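Local coordinates for GCN5-related N-acetyltransferase (PDB 4MY0), which probably transfers the acetyl group of acetyl-coenzyme A to amino groups of a substrate, perhaps an aminoglycoside, as a hexameric GNAT-family enzyme, at residues R67-Q72 with G84-V89; V158-A163 with F205-E210; S337-Q342 with G368-S373. One frame throughout, in Å; residues are numbered along the deposited sequence. Where two conformers were deposited one is given.

Contact 1 of 3, residues R67-Q72 with G84-V89; sequences RIWDFQ and GIAGVV. With AC8 ([(2R,3R,4R,5R)-5-(6-amino-9H-purin-9-yl)-3,4-bis(phosphonooxy)tetrahydrofuran-2-yl]methyl (3R)-3-hydroxy-2,2-dimethyl-4-oxo-4-({3-oxo-3-[(2-sulfanylethyl)amino]propyl}amino)butyl dihydrogen diphosphate), chain L.
Trp69 (chi1 -75°) and Phe71 both have CG anti to the carbonyl carbon, beside the backbone N, and, two residues apart on the strand, their rings lie against each other, CZ of Phe71 over the rim of one indole face. Arg67 instead holds CG in the crowded position between N and carbonyl carbon, then bends at chi3, which lays its guanidinium with one face over CB of Ala86. NH2 of Arg67 ends 4.0 Å from Ala86 CB. The indole meets the same methyl along its edge, with Trp69 NE1 3.7 Å from Ala86 CB. CD2 of Phe71 reaches Gly84 CA at 3.8 Å, where a side chain on Gly84 would collide with the ring. Strands 61-75 and 78-90 here form a beta hairpin of the GNAT fold, held together along this part by two antiparallel hydrogen-bonded pairs, Arg67 with Ala86 and Trp69 with Gly84. The Trp69 N to Gly84 O bond, 2.8 Å long, lands on a carbonyl lone pair. On the face of Ile68 and Ile85, helix 99-113 covers the sheet. An alanine in place of Trp69 would take away the indole that meets Ala86, Phe71, Phe47 and Trp190, and would probably leave this face of the hairpin loosely packed. Farther along, at Gly87, phi turns positive, and beyond it Val88 O accepts a 2.8 Å hydrogen bond from N4P of the bound coenzyme A analogue.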
loop_
_atom_site.group_PDB
_atom_site.type_symbol
_atom_site.label_atom_id
_atom_site.label_comp_id
_atom_site.label_asym_id
_atom_site.label_seq_id
_atom_site.Cartn_x
_atom_site.Cartn_y
_atom_site.Cartn_z
ATOM N N ARG C 67 -25.500 24.448 12.401
ATOM C CA ARG C 67 -25.930 25.571 11.577
ATOM C C ARG C 67 -26.806 25.132 10.405
ATOM O O ARG C 67 -26.835 23.954 10.027
ATOM C CB ARG C 67 -24.737 26.422 11.115
ATOM C CG ARG C 67 -23.750 25.703 10.232
ATOM C CD ARG C 67 -22.388 26.409 10.212
ATOM N NE ARG C 67 -21.308 25.425 10.197
ATOM C CZ ARG C 67 -20.691 24.996 9.100
ATOM N NH1 ARG C 67 -19.732 24.089 9.206
ATOM N NH2 ARG C 67 -21.023 25.469 7.899
ATOM N N ILE C 68 -27.530 26.096 9.851
ATOM C CA ILE C 68 -28.485 25.836 8.792
ATOM C C ILE C 68 -28.132 26.632 7.538
ATOM O O ILE C 68 -28.198 27.855 7.553
ATOM C CB ILE C 68 -29.890 26.266 9.253
ATOM C CG1 ILE C 68 -30.258 25.557 10.553
ATOM C CG2 ILE C 68 -30.947 25.979 8.178
ATOM C CD1 ILE C 68 -31.575 26.025 11.119
ATOM N N TRP C 69 -27.772 25.941 6.454
ATOM C CA TRP C 69 -27.610 26.610 5.160
ATOM C C TRP C 69 -28.973 26.932 4.573
ATOM O O TRP C 69 -29.875 26.077 4.591
ATOM C CB TRP C 69 -26.876 25.703 4.164
ATOM C CG TRP C 69 -25.406 25.572 4.383
ATOM C CD1 TRP C 69 -24.758 24.546 5.010
ATOM C CD2 TRP C 69 -24.391 26.481 3.944
ATOM N NE1 TRP C 69 -23.404 24.773 5.004
ATOM C CE2 TRP C 69 -23.153 25.953 4.352
ATOM C CE3 TRP C 69 -24.413 27.694 3.250
ATOM C CZ2 TRP C 69 -21.943 26.598 4.087
ATOM C CZ3 TRP C 69 -23.218 28.337 2.992
ATOM C CH2 TRP C 69 -22.000 27.788 3.402
ATOM N N ASP C 70 -29.124 28.143 4.037
ATOM C CA ASP C 70 -30.343 28.540 3.334
ATOM C C ASP C 70 -30.257 28.121 1.865
ATOM O O ASP C 70 -29.999 28.944 0.984
ATOM C CB ASP C 70 -30.565 30.056 3.449
ATOM C CG ASP C 70 -29.335 30.859 3.053
ATOM O OD1 ASP C 70 -28.203 30.346 3.227
ATOM O OD2 ASP C 70 -29.503 31.999 2.562
ATOM N N PHE C 71 -30.456 26.834 1.601
ATOM C CA PHE C 71 -30.350 26.318 0.235
ATOM C C PHE C 71 -31.693 26.363 -0.463
ATOM O O PHE C 71 -32.713 26.643 0.160
ATOM C CB PHE C 71 -29.942 24.849 0.249
ATOM C CG PHE C 71 -28.505 24.597 0.609
ATOM C CD1 PHE C 71 -27.486 25.384 0.092
ATOM C CD2 PHE C 71 -28.178 23.531 1.442
ATOM C CE1 PHE C 71 -26.152 25.120 0.415
ATOM C CE2 PHE C 71 -26.852 23.255 1.771
ATOM C CZ PHE C 71 -25.837 24.059 1.262
ATOM N N GLN C 72 -31.680 26.065 -1.761
ATOM C CA GLN C 72 -32.853 25.522 -2.430
ATOM C C GLN C 72 -32.403 24.168 -2.952
ATOM O O GLN C 72 -31.193 23.916 -3.063
ATOM C CB GLN C 72 -33.339 26.424 -3.573
ATOM C CG GLN C 72 -33.585 27.869 -3.153
ATOM C CD GLN C 72 -34.575 28.575 -4.047
ATOM O OE1 GLN C 72 -35.756 28.231 -4.070
ATOM N NE2 GLN C 72 -34.105 29.573 -4.787
ATOM N N GLY C 84 -30.276 23.055 4.864
ATOM C CA GLY C 84 -29.152 22.119 4.839
ATOM C C GLY C 84 -28.397 22.151 6.160
ATOM O O GLY C 84 -27.768 23.155 6.486
ATOM N N ILE C 85 -28.455 21.059 6.918
ATOM C CA ILE C 85 -27.898 21.045 8.267
ATOM C C ILE C 85 -26.407 20.709 8.208
ATOM O O ILE C 85 -26.013 19.727 7.567
ATOM C CB ILE C 85 -28.648 20.033 9.188
ATOM C CG1 ILE C 85 -30.166 20.136 8.988
ATOM C CG2 ILE C 85 -28.266 20.252 10.682
ATOM C CD1 ILE C 85 -30.761 21.586 9.083
ATOM N N ALA C 86 -25.573 21.530 8.855
ATOM C CA ALA C 86 -24.116 21.339 8.813
ATOM C C ALA C 86 -23.453 21.572 10.163
ATOM O O ALA C 86 -24.008 22.247 11.038
ATOM C CB ALA C 86 -23.477 22.253 7.765
ATOM N N GLY C 87 -22.247 21.033 10.311
ATOM C CA GLY C 87 -21.446 21.235 11.505
ATOM C C GLY C 87 -22.161 20.844 12.787
ATOM O O GLY C 87 -22.126 21.592 13.762
ATOM N N VAL C 88 -22.823 19.690 12.793
ATOM C CA VAL C 88 -23.474 19.232 14.019
ATOM C C VAL C 88 -22.424 18.683 14.985
ATOM O O VAL C 88 -21.804 17.661 14.696
ATOM C CB VAL C 88 -24.532 18.153 13.738
ATOM C CG1 VAL C 88 -25.332 17.830 15.034
ATOM C CG2 VAL C 88 -25.480 18.641 12.654
ATOM N N VAL C 89 -22.215 19.358 16.124
ATOM C CA VAL C 89 -21.159 18.956 17.074
ATOM C C VAL C 89 -21.634 19.006 18.526
ATOM O O VAL C 89 -22.369 19.910 18.907
ATOM C CB VAL C 89 -19.878 19.819 16.918
ATOM C CG1 VAL C 89 -19.307 19.664 15.502
ATOM C CG2 VAL C 89 -20.174 21.279 17.191
HETATM N N1A AC8 L . -23.053 5.664 17.296
HETATM O O1A AC8 L . -29.162 12.922 21.462
HETATM P P1A AC8 L . -28.096 11.862 21.697
HETATM C C1B AC8 L . -27.373 7.585 19.261
HETATM S S1P AC8 L . -23.364 14.593 11.419
HETATM C C2A AC8 L . -24.256 5.073 17.420
HETATM O O2A AC8 L . -27.614 11.655 23.105
HETATM P P2A AC8 L . -25.567 13.037 20.979
HETATM C C2B AC8 L . -27.759 7.491 20.719
HETATM O O2B AC8 L . -27.541 6.158 21.200
HETATM O O2C AC8 L . -28.163 6.540 23.600
HETATM C C2P AC8 L . -22.795 14.341 13.137
HETATM N N3A AC8 L . -25.284 5.735 17.971
HETATM O O3A AC8 L . -26.909 12.201 20.680
HETATM C C3B AC8 L . -29.243 7.866 20.668
HETATM O O3B AC8 L . -29.993 6.735 20.212
HETATM P P3B AC8 L . -30.857 5.733 21.154
HETATM O O3C AC8 L . -25.755 6.526 22.878
HETATM C C3P AC8 L . -21.496 15.114 13.142
HETATM C C4A AC8 L . -25.114 7.013 18.405
HETATM O O4A AC8 L . -25.891 14.180 21.918
HETATM C C4B AC8 L . -29.345 8.863 19.529
HETATM O O4B AC8 L . -28.171 8.656 18.735
HETATM O O4C AC8 L . -27.066 4.371 22.859
HETATM P P4C AC8 L . -27.106 5.876 22.746
HETATM N N4P AC8 L . -20.713 15.111 14.375
HETATM C C5A AC8 L . -23.884 7.641 18.277
HETATM O O5A AC8 L . -24.477 12.061 21.311
HETATM C C5B AC8 L . -29.387 10.312 20.005
HETATM O O5B AC8 L . -28.547 10.424 21.148
HETATM C C5P AC8 L . -20.011 14.125 14.922
HETATM O O5P AC8 L . -20.011 12.999 14.437
HETATM C C6A AC8 L . -22.833 6.935 17.703
HETATM N N6A AC8 L . -21.608 7.504 17.562
HETATM O O6A AC8 L . -25.258 13.623 19.518
HETATM C C6P AC8 L . -19.212 14.492 16.151
HETATM N N7A AC8 L . -23.997 8.889 18.793
HETATM O O7A AC8 L . -29.969 5.309 22.300
HETATM C C7P AC8 L . -19.063 13.388 17.208
HETATM C C8A AC8 L . -25.278 9.032 19.221
HETATM O O8A AC8 L . -32.058 6.558 21.574
HETATM N N8P AC8 L . -20.392 13.137 17.771
HETATM N N9A AC8 L . -25.943 7.880 18.993
HETATM O O9A AC8 L . -31.179 4.592 20.213
HETATM C C9P AC8 L . -21.234 14.015 18.314
HETATM O O9P AC8 L . -20.928 15.192 18.408
HETATM C CAP AC8 L . -22.577 13.532 18.834
HETATM O OAP AC8 L . -22.421 12.274 19.492
HETATM C CBP AC8 L . -23.648 13.359 17.748
HETATM C CCP AC8 L . -24.908 12.783 18.414
HETATM C CDP AC8 L . -23.988 14.707 17.120
HETATM C CEP AC8 L . -23.191 12.398 16.663
#

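Contact 2 of 3, residues V158-A163 with F205-E210; sequences VAVRRA and FAYLAE
Packing is tight where Tyr207 lies against the backbone of 160-162: its CD1 comes within 3.6 Å of Arg162 CA, and CG1 of Val160 meets Tyr207 CB at 3.8 Å, the two side chains crossing at about a right angle. On the other face the methyls of Ala163 and Ala206 touch, and CB of Leu208 joins them. Here too the extended Arg161, though itself exposed, runs alongside the buried Leu208, laying one guanidinium face on CD2, with NH1 salt-bridged to Asp167. Between these layers Arg161 and Leu208 form an antiparallel hydrogen-bonded pair. The bond from Leu208 N to Arg161 O, 2.8 Å long, runs nearly along the C=O axis, whereas Ala163 N approaches Ala206 O from well above the carbonyl plane. Strand 161-162 thus adds a short edge to strand 205-209, which pairs on with 212-219 in the second GNAT-like domain; helix 168-182 covers Ala163 and Leu208. The solvent side is looser. There, at the Ala159 end, the chains separate and a water bridges them, donating to Ala159 O and accepting from Glu210 N at 2.6 Å. The hydroxyl of Tyr207 leaves the contact altogether, hydrogen-bonding to Arg27 of the third subunit.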
loop_
_atom_site.group_PDB
_atom_site.type_symbol
_atom_site.label_atom_id
_atom_site.label_comp_id
_atom_site.label_asym_id
_atom_site.label_seq_id
_atom_site.Cartn_x
_atom_site.Cartn_y
_atom_site.Cartn_z
ATOM N N VAL C 158 -15.946 25.201 -30.798
ATOM C CA VAL C 158 -16.731 25.880 -29.769
ATOM C C VAL C 158 -15.895 26.919 -29.028
ATOM O O VAL C 158 -14.830 26.602 -28.485
ATOM C CB VAL C 158 -17.303 24.883 -28.746
ATOM C CG1 VAL C 158 -18.167 25.607 -27.711
ATOM C CG2 VAL C 158 -18.100 23.801 -29.452
ATOM N N ALA C 159 -16.385 28.157 -29.000
ATOM C CA ALA C 159 -15.764 29.217 -28.207
ATOM C C ALA C 159 -15.880 28.905 -26.712
ATOM O O ALA C 159 -16.980 28.746 -26.187
ATOM C CB ALA C 159 -16.399 30.583 -28.535
ATOM N N VAL C 160 -14.734 28.794 -26.047
ATOM C CA VAL C 160 -14.663 28.539 -24.615
ATOM C C VAL C 160 -13.742 29.586 -24.011
ATOM O O VAL C 160 -12.622 29.750 -24.474
ATOM C CB VAL C 160 -14.050 27.162 -24.326
ATOM C CG1 VAL C 160 -13.854 26.980 -22.832
ATOM C CG2 VAL C 160 -14.928 26.065 -24.875
ATOM N N ARG C 161 -14.198 30.310 -22.994
ATOM C CA ARG C 161 -13.340 31.335 -22.411
ATOM C C ARG C 161 -13.199 31.151 -20.907
ATOM O O ARG C 161 -14.033 30.507 -20.267
ATOM C CB ARG C 161 -13.865 32.740 -22.729
ATOM C CG ARG C 161 -14.984 33.172 -21.828
ATOM C CD ARG C 161 -15.229 34.687 -21.921
ATOM N NE ARG C 161 -16.041 35.172 -20.807
ATOM C CZ ARG C 161 -17.366 35.236 -20.826
ATOM N NH1 ARG C 161 -18.031 35.698 -19.772
ATOM N NH2 ARG C 161 -18.032 34.846 -21.904
ATOM N N ARG C 162 -12.131 31.708 -20.350
ATOM C CA ARG C 162 -11.922 31.658 -18.916
ATOM C C ARG C 162 -13.020 32.444 -18.217
ATOM O O ARG C 162 -13.405 33.518 -18.671
ATOM C CB ARG C 162 -10.548 32.232 -18.556
ATOM C CG ARG C 162 -10.309 32.357 -17.057
ATOM C CD ARG C 162 -8.818 32.403 -16.728
ATOM N NE ARG C 162 -8.146 33.542 -17.344
ATOM C CZ ARG C 162 -8.280 34.796 -16.923
ATOM N NH1 ARG C 162 -9.084 35.078 -15.900
ATOM N NH2 ARG C 162 -7.628 35.773 -17.537
ATOM N N ALA C 163 -13.538 31.906 -17.117
ATOM C CA ALA C 163 -14.598 32.596 -16.394
ATOM C C ALA C 163 -14.095 33.099 -15.045
ATOM O O ALA C 163 -13.038 32.669 -14.557
ATOM C CB ALA C 163 -15.798 31.685 -16.203
ATOM N N PHE C 205 -10.724 26.485 -11.399
ATOM C CA PHE C 205 -10.518 26.851 -12.794
ATOM C C PHE C 205 -11.862 26.736 -13.510
ATOM O O PHE C 205 -12.371 25.630 -13.694
ATOM C CB PHE C 205 -9.476 25.929 -13.449
ATOM C CG PHE C 205 -8.210 25.742 -12.632
ATOM C CD1 PHE C 205 -7.733 26.757 -11.798
ATOM C CD2 PHE C 205 -7.500 24.547 -12.702
ATOM C CE1 PHE C 205 -6.575 26.580 -11.034
ATOM C CE2 PHE C 205 -6.338 24.361 -11.952
ATOM C CZ PHE C 205 -5.879 25.374 -11.110
ATOM N N ALA C 206 -12.441 27.876 -13.883
ATOM C CA ALA C 206 -13.782 27.914 -14.474
ATOM C C ALA C 206 -13.726 28.352 -15.931
ATOM O O ALA C 206 -13.040 29.309 -16.256
ATOM C CB ALA C 206 -14.691 28.863 -13.679
ATOM N N TYR C 207 -14.453 27.658 -16.802
ATOM C CA TYR C 207 -14.525 28.019 -18.224
ATOM C C TYR C 207 -15.963 28.046 -18.679
ATOM O O TYR C 207 -16.780 27.253 -18.208
ATOM C CB TYR C 207 -13.689 27.052 -19.082
ATOM C CG TYR C 207 -12.239 27.165 -18.696
ATOM C CD1 TYR C 207 -11.442 28.153 -19.245
ATOM C CD2 TYR C 207 -11.695 26.351 -17.703
ATOM C CE1 TYR C 207 -10.131 28.308 -18.850
ATOM C CE2 TYR C 207 -10.373 26.498 -17.308
ATOM C CZ TYR C 207 -9.600 27.482 -17.889
ATOM O OH TYR C 207 -8.287 27.656 -17.522
ATOM N N LEU C 208 -16.266 28.968 -19.591
ATOM C CA LEU C 208 -17.635 29.223 -20.005
ATOM C C LEU C 208 -17.764 29.191 -21.523
ATOM O O LEU C 208 -16.988 29.833 -22.237
ATOM C CB LEU C 208 -18.082 30.590 -19.483
ATOM C CG LEU C 208 -19.447 31.092 -19.944
ATOM C CD1 LEU C 208 -20.537 30.201 -19.378
ATOM C CD2 LEU C 208 -19.654 32.536 -19.522
ATOM N N ALA C 209 -18.744 28.433 -22.012
ATOM C CA ALA C 209 -19.118 28.485 -23.426
ATOM C C ALA C 209 -20.495 29.142 -23.524
ATOM O O ALA C 209 -21.086 29.485 -22.502
ATOM C CB ALA C 209 -19.148 27.097 -24.018
ATOM N N GLU C 210 -21.016 29.287 -24.741
ATOM C CA GLU C 210 -22.343 29.877 -24.956
ATOM C C GLU C 210 -23.455 29.104 -24.231
ATOM O O GLU C 210 -24.402 29.704 -23.709
ATOM C CB GLU C 210 -22.646 29.952 -26.456
ATOM C CG GLU C 210 -23.985 30.577 -26.811
ATOM C CD GLU C 210 -24.047 31.022 -28.271
ATOM O OE1 GLU C 210 -23.373 30.388 -29.117
ATOM O OE2 GLU C 210 -24.753 32.013 -28.570
HETATM O O HOH W 1 -19.353 29.160 -26.778
HETATM O O HOH W 2 -11.391 30.635 -13.679
#

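Contact 3 of 3, residues S337-Q342 with G368-S373; sequences SGDVLQ and GGPVAS
Segment 337-342 runs as a loop into strand 341-344; the other segment, 368-373, leaves strand 366-367 through two glycines before turning into helix 371-380. Both glycines have positive phi, and the chains come so close that Leu341 N lies 3.5 Å from Gly369 CA. A side chain on Gly369 would run into the Val340-Leu341 peptide, and one on Gly368 into the side-chain amide nitrogen, NE2, of Gln342. Asp339 carries the polar link. Its CG stands anti to the backbone N (chi1 -176°), which brings the carboxylate over the second glycine, where OD1 accepts a 2.9 Å hydrogen bond from Gly369 N. This N-H meets OD1 from above the carboxylate plane and the bond is bent, 145° at the hydrogen. OD2 of Asp339 leans over the following peptide, 3.2 Å from Gly369 CA. Beside them, a water accepts from Leu341 N and makes a weak, long contact to Ser373 OG in the first turn of the helix. CD1 of Leu341 rests against Gly368 O, itself hydrogen-bonded to NH1 of Arg361. In the sterol carrier protein-like domain, strand 341-344 lies between 302-309 and 366-367, while helices 357-362 and 371-380 pack on Leu341.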
loop_
_atom_site.group_PDB
_atom_site.type_symbol
_atom_site.label_atom_id
_atom_site.label_comp_id
_atom_site.label_asym_id
_atom_site.label_seq_id
_atom_site.Cartn_x
_atom_site.Cartn_y
_atom_site.Cartn_z
ATOM N N SER C 337 -61.429 6.847 5.923
ATOM C CA SER C 337 -60.933 6.007 7.020
ATOM C C SER C 337 -60.687 4.542 6.643
ATOM O O SER C 337 -60.360 3.730 7.507
ATOM C CB SER C 337 -61.876 6.086 8.224
ATOM O OG SER C 337 -63.186 5.669 7.878
ATOM N N GLY C 338 -60.846 4.208 5.363
ATOM C CA GLY C 338 -60.569 2.859 4.885
ATOM C C GLY C 338 -59.078 2.554 4.824
ATOM O O GLY C 338 -58.255 3.350 5.285
ATOM N N ASP C 339 -58.725 1.402 4.258
ATOM C CA ASP C 339 -57.320 0.998 4.162
ATOM C C ASP C 339 -56.476 2.068 3.473
ATOM O O ASP C 339 -56.886 2.658 2.467
ATOM C CB ASP C 339 -57.172 -0.356 3.450
ATOM C CG ASP C 339 -55.717 -0.855 3.414
ATOM O OD1 ASP C 339 -54.936 -0.555 4.351
ATOM O OD2 ASP C 339 -55.362 -1.560 2.441
ATOM N N VAL C 340 -55.297 2.326 4.023
ATOM C CA VAL C 340 -54.484 3.424 3.525
ATOM C C VAL C 340 -53.012 3.114 3.725
ATOM O O VAL C 340 -52.634 2.475 4.716
ATOM C CB VAL C 340 -54.871 4.766 4.220
ATOM C CG1 VAL C 340 -54.671 4.672 5.730
ATOM C CG2 VAL C 340 -54.089 5.959 3.631
ATOM N N LEU C 341 -52.189 3.545 2.772
ATOM C CA LEU C 341 -50.749 3.486 2.946
ATOM C C LEU C 341 -50.366 4.344 4.159
ATOM O O LEU C 341 -50.691 5.539 4.217
ATOM C CB LEU C 341 -50.041 4.001 1.694
ATOM C CG LEU C 341 -48.512 3.964 1.781
ATOM C CD1 LEU C 341 -48.038 2.621 1.307
ATOM C CD2 LEU C 341 -47.875 5.075 0.979
ATOM N N GLN C 342 -49.670 3.733 5.112
ATOM C CA GLN C 342 -49.244 4.420 6.331
ATOM C C GLN C 342 -47.727 4.589 6.336
ATOM O O GLN C 342 -46.995 3.650 6.018
ATOM C CB GLN C 342 -49.691 3.616 7.555
ATOM C CG GLN C 342 -51.192 3.354 7.583
ATOM C CD GLN C 342 -51.550 1.977 8.109
ATOM O OE1 GLN C 342 -50.887 1.444 8.993
ATOM N NE2 GLN C 342 -52.608 1.398 7.563
ATOM N N GLY C 368 -49.269 -1.131 5.134
ATOM C CA GLY C 368 -50.674 -1.096 4.753
ATOM C C GLY C 368 -51.004 -0.530 3.375
ATOM O O GLY C 368 -50.115 -0.261 2.558
ATOM N N GLY C 369 -52.299 -0.365 3.109
ATOM C CA GLY C 369 -52.753 0.240 1.867
ATOM C C GLY C 369 -52.774 -0.709 0.681
ATOM O O GLY C 369 -52.054 -1.711 0.666
ATOM N N PRO C 370 -53.588 -0.385 -0.336
ATOM C CA PRO C 370 -53.723 -1.277 -1.495
ATOM C C PRO C 370 -52.526 -1.214 -2.444
ATOM O O PRO C 370 -51.949 -0.149 -2.667
ATOM C CB PRO C 370 -54.985 -0.753 -2.190
ATOM C CG PRO C 370 -55.026 0.706 -1.843
ATOM C CD PRO C 370 -54.417 0.831 -0.459
ATOM N N VAL C 371 -52.170 -2.368 -2.994
ATOM C CA VAL C 371 -51.113 -2.492 -3.996
ATOM C C VAL C 371 -51.260 -1.479 -5.143
ATOM O O VAL C 371 -50.264 -0.995 -5.693
ATOM C CB VAL C 371 -51.076 -3.939 -4.564
ATOM C CG1 VAL C 371 -52.443 -4.340 -5.118
ATOM C CG2 VAL C 371 -49.993 -4.086 -5.623
ATOM N N ALA C 372 -52.506 -1.150 -5.481
ATOM C CA ALA C 372 -52.801 -0.200 -6.549
ATOM C C ALA C 372 -52.309 1.216 -6.237
ATOM O O ALA C 372 -51.965 1.972 -7.147
ATOM C CB ALA C 372 -54.306 -0.193 -6.859
ATOM N N SER C 373 -52.283 1.581 -4.957
ATOM C CA SER C 373 -51.730 2.872 -4.557
ATOM C C SER C 373 -50.231 2.925 -4.852
ATOM O O SER C 373 -49.715 3.957 -5.285
ATOM C CB SER C 373 -51.980 3.140 -3.069
ATOM O OG SER C 373 -53.362 3.274 -2.798
HETATM O O HOH W 3 -53.232 4.677 0.390
#

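How the contacts relate
In series along the chain, the contacts mark three parts of the subunit. Contact 1 belongs to the N-terminal GNAT domain, contact 2 to the second acetyltransferase-like region, centred about 31 Å away, and contact 3 to the sterol carrier protein-like domain, its centre about 35 Å from that of contact 1. Contacts 2 and 3, centres about 52 Å apart, lie on opposite sides of the chain's centre. Strand pairings link the sheet regions of contacts 1 and 2; contact 3 has a separate five-stranded sheet. Cofactor binding lies with the hairpin of contact 1, whose ligand Ser248 of the second subunit also holds; contacts 2 and 3 are packing away from the annotated sites. Only contact 2 has segments touched by another subunit.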